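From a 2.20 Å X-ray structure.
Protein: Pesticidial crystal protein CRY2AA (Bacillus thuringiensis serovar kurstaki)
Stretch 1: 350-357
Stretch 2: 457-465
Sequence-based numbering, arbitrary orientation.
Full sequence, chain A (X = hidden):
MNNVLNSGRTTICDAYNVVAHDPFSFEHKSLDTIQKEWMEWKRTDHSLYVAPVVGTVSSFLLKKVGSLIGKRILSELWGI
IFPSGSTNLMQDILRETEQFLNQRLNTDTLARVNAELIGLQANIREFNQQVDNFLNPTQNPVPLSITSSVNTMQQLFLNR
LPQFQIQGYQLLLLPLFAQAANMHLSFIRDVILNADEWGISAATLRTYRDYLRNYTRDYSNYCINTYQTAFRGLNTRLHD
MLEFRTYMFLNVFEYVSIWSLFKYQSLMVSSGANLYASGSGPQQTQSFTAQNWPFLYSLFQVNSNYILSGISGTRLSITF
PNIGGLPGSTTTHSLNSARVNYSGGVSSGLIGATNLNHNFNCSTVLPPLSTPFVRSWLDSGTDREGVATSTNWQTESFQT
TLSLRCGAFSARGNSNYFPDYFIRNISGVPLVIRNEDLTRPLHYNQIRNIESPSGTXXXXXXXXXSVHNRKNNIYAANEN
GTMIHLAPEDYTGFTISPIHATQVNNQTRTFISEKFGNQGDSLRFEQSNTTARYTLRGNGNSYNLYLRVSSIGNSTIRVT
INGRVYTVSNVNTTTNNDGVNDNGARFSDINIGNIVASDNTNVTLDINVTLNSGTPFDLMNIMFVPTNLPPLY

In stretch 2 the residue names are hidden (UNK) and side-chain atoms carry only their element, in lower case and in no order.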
# COMPACT_ATOMS: atom_id res chain seq x y z
N LEU A 350 -11.52 -16.49 -14.89
CA LEU A 350 -12.45 -15.72 -15.69
C LEU A 350 -13.34 -14.91 -14.76
O LEU A 350 -13.58 -15.29 -13.62
CB LEU A 350 -13.32 -16.63 -16.55
CG LEU A 350 -12.69 -17.12 -17.86
CD1 LEU A 350 -13.38 -18.39 -18.32
CD2 LEU A 350 -12.80 -16.02 -18.91
N ILE A 351 -13.80 -13.77 -15.25
CA ILE A 351 -14.68 -12.92 -14.47
C ILE A 351 -15.93 -12.75 -15.32
O ILE A 351 -15.85 -12.40 -16.49
CB ILE A 351 -14.05 -11.55 -14.22
CG1 ILE A 351 -12.68 -11.73 -13.57
CG2 ILE A 351 -14.96 -10.72 -13.31
CD1 ILE A 351 -11.71 -10.62 -13.87
N GLY A 352 -17.09 -13.02 -14.72
CA GLY A 352 -18.33 -12.91 -15.47
C GLY A 352 -18.66 -14.22 -16.15
O GLY A 352 -18.42 -15.29 -15.58
N ALA A 353 -19.21 -14.15 -17.35
CA ALA A 353 -19.59 -15.34 -18.09
C ALA A 353 -18.40 -16.21 -18.45
O ALA A 353 -17.34 -15.71 -18.85
CB ALA A 353 -20.34 -14.95 -19.36
N THR A 354 -18.58 -17.52 -18.31
CA THR A 354 -17.53 -18.48 -18.63
C THR A 354 -17.87 -19.23 -19.92
O THR A 354 -17.15 -20.14 -20.32
CB THR A 354 -17.36 -19.52 -17.51
OG1 THR A 354 -18.60 -20.21 -17.29
CG2 THR A 354 -16.92 -18.84 -16.22
N ASN A 355 -18.96 -18.85 -20.57
CA ASN A 355 -19.34 -19.52 -21.80
C ASN A 355 -19.37 -18.57 -22.99
O ASN A 355 -20.13 -18.77 -23.93
CB ASN A 355 -20.72 -20.18 -21.66
CG ASN A 355 -21.85 -19.17 -21.56
OD1 ASN A 355 -23.01 -19.49 -21.86
ND2 ASN A 355 -21.53 -17.95 -21.14
N LEU A 356 -18.55 -17.53 -22.95
CA LEU A 356 -18.52 -16.57 -24.05
C LEU A 356 -17.10 -16.35 -24.55
O LEU A 356 -16.16 -16.33 -23.77
CB LEU A 356 -19.08 -15.22 -23.60
CG LEU A 356 -20.53 -15.10 -23.13
CD1 LEU A 356 -20.74 -13.70 -22.54
CD2 LEU A 356 -21.48 -15.35 -24.29
N ASN A 357 -16.96 -16.19 -25.86
CA ASN A 357 -15.64 -15.94 -26.44
C ASN A 357 -15.36 -14.45 -26.32
O ASN A 357 -16.24 -13.62 -26.53
CB ASN A 357 -15.60 -16.34 -27.91
CG ASN A 357 -15.40 -17.83 -28.10
OD1 ASN A 357 -14.50 -18.43 -27.52
ND2 ASN A 357 -16.23 -18.43 -28.95
N UNK A 457 -26.38 -15.52 -14.86
CA UNK A 457 -25.30 -15.39 -15.84
C UNK A 457 -25.70 -15.66 -17.30
O UNK A 457 -26.70 -15.13 -17.78
c UNK A 457 -24.24 -16.37 -15.33
c UNK A 457 -25.03 -17.38 -14.48
c UNK A 457 -26.46 -16.91 -14.39
N UNK A 458 -24.90 -16.48 -17.98
CA UNK A 458 -25.16 -16.78 -19.38
C UNK A 458 -24.36 -15.77 -20.18
O UNK A 458 -23.53 -16.11 -21.02
N UNK A 459 -24.62 -14.50 -19.89
CA UNK A 459 -23.91 -13.41 -20.53
C UNK A 459 -23.25 -12.66 -19.38
O UNK A 459 -22.11 -12.20 -19.49
N UNK A 460 -23.98 -12.56 -18.28
CA UNK A 460 -23.53 -11.89 -17.06
C UNK A 460 -22.77 -10.58 -17.29
O UNK A 460 -22.83 -9.98 -18.37
c UNK A 460 -22.67 -12.85 -16.25
N UNK A 461 -22.05 -10.15 -16.27
CA UNK A 461 -21.29 -8.92 -16.33
C UNK A 461 -19.96 -9.04 -15.59
O UNK A 461 -19.83 -9.83 -14.66
n UNK A 461 -24.76 -8.01 -19.40
n UNK A 461 -24.15 -6.03 -18.40
c UNK A 461 -23.34 -7.38 -16.50
n UNK A 461 -26.01 -6.12 -19.74
c UNK A 461 -24.98 -6.72 -19.18
c UNK A 461 -22.98 -6.58 -17.73
c UNK A 461 -22.09 -7.78 -15.71
N UNK A 462 -18.99 -8.26 -16.03
CA UNK A 462 -17.67 -8.23 -15.40
C UNK A 462 -17.35 -6.79 -15.05
O UNK A 462 -17.34 -5.93 -15.92
c UNK A 462 -16.62 -8.79 -16.36
N UNK A 463 -17.11 -6.53 -13.77
CA UNK A 463 -16.77 -5.19 -13.30
C UNK A 463 -15.36 -5.27 -12.74
O UNK A 463 -15.12 -5.89 -11.71
c UNK A 463 -19.57 -3.66 -13.65
c UNK A 463 -20.86 -3.61 -14.18
c UNK A 463 -21.43 -5.60 -12.94
c UNK A 463 -20.13 -5.64 -12.42
c UNK A 463 -17.77 -4.73 -12.24
c UNK A 463 -19.19 -4.67 -12.77
c UNK A 463 -21.79 -4.58 -13.82
o UNK A 463 -23.06 -4.50 -14.35
N UNK A 464 -14.42 -4.65 -13.44
CA UNK A 464 -13.01 -4.69 -13.08
C UNK A 464 -12.58 -3.82 -11.91
O UNK A 464 -13.19 -2.80 -11.60
c UNK A 464 -11.57 -4.85 -16.67
c UNK A 464 -12.16 -4.36 -14.30
c UNK A 464 -12.54 -5.15 -15.55
c UNK A 464 -12.56 -6.64 -15.24
N UNK A 465 -11.50 -4.27 -11.28
CA UNK A 465 -10.90 -3.61 -10.13
C UNK A 465 -9.43 -3.37 -10.45
O UNK A 465 -8.71 -4.30 -10.83
c UNK A 465 -12.48 -4.68 -8.49
c UNK A 465 -11.01 -4.51 -8.88
c UNK A 465 -10.19 -3.93 -7.72

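Position 457 carries three side-chain carbons that close a ring onto its own backbone N. They touch nothing on stretch 1: the nearest, CB, is 5.5 Å from Ala353 CA. The ring is unique to proline, and in Pro457 it restrains phi in this loop.

At 458 there are no side-chain atoms, so the residue is glycine. With phi 92° and psi -57°, a CB would be jammed against the carbonyl O of the preceding residue, which by itself calls for Gly458. Its own carbonyl does the polar work: Asn355 ND2 donates a hydrogen bond to Gly458 O at 2.7 Å, with a nearly linear angle of 174°.

Position 459 is equally bare, again a glycine. Here a CB would point away from stretch 1, so the contact itself does not demand its absence. The backbone of Gly459 makes the approach, its O lying 3.3 Å from Ala353 CB and 3.7 Å from Leu356 CD1.

Position 460 has a single carbon, directed toward stretch 1: its CB lies 3.9 Å from Ala353 N and 4.4 Å from Ala353 CB. One carbon identifies Ala460, a small apolar group that suits this close approach to the other backbone.

At 461 three carbons lead to a nitrogen and then to a carbon bearing two more nitrogens, the guanidinium of arginine. The CA-to-CB bond of Arg461 points away from stretch 1, and the chain is long enough for NH1 to donate a hydrogen bond to Ala460 O at 2.9 Å. Its backbone O, in contrast, comes within 3.5 Å of Gly352 CA.

The lone carbon at 462, CB, lies 3.7 Å from Ile351 O and 4.0 Å from Ile351 CG2. It is Ala462, a compact fit in a buried place.

Position 463 shows one carbon and then a six-carbon ring bearing an oxygen, hence tyrosine. The CA-to-CB bond of Tyr463 points away from stretch 1, and the OH of this buried residue is satisfied by a hydrogen bond elsewhere in the structure.

Four carbons at 464 fork at the second; CB points sideways, but the end comes nearer and meets Ile351 CD1. This is leucine, and Leu464 CD2 makes an apolar contact with Ile351 CD1 at 4.3 Å.

At 465 one carbon carries two others, out of reach of stretch 1. The beta-branched, apolar Val465 suits a buried strand.

The contact therefore combines small residues and backbone carbonyls with modest apolar packing around Ile351 and Ala353. Gly352 permits the close approach: an ideal CB there would lie only 3.1 Å from Arg461 O and 3.4 Å from Ala462 CB.

Stretch 2, residues 457-465: PGGARAYLV
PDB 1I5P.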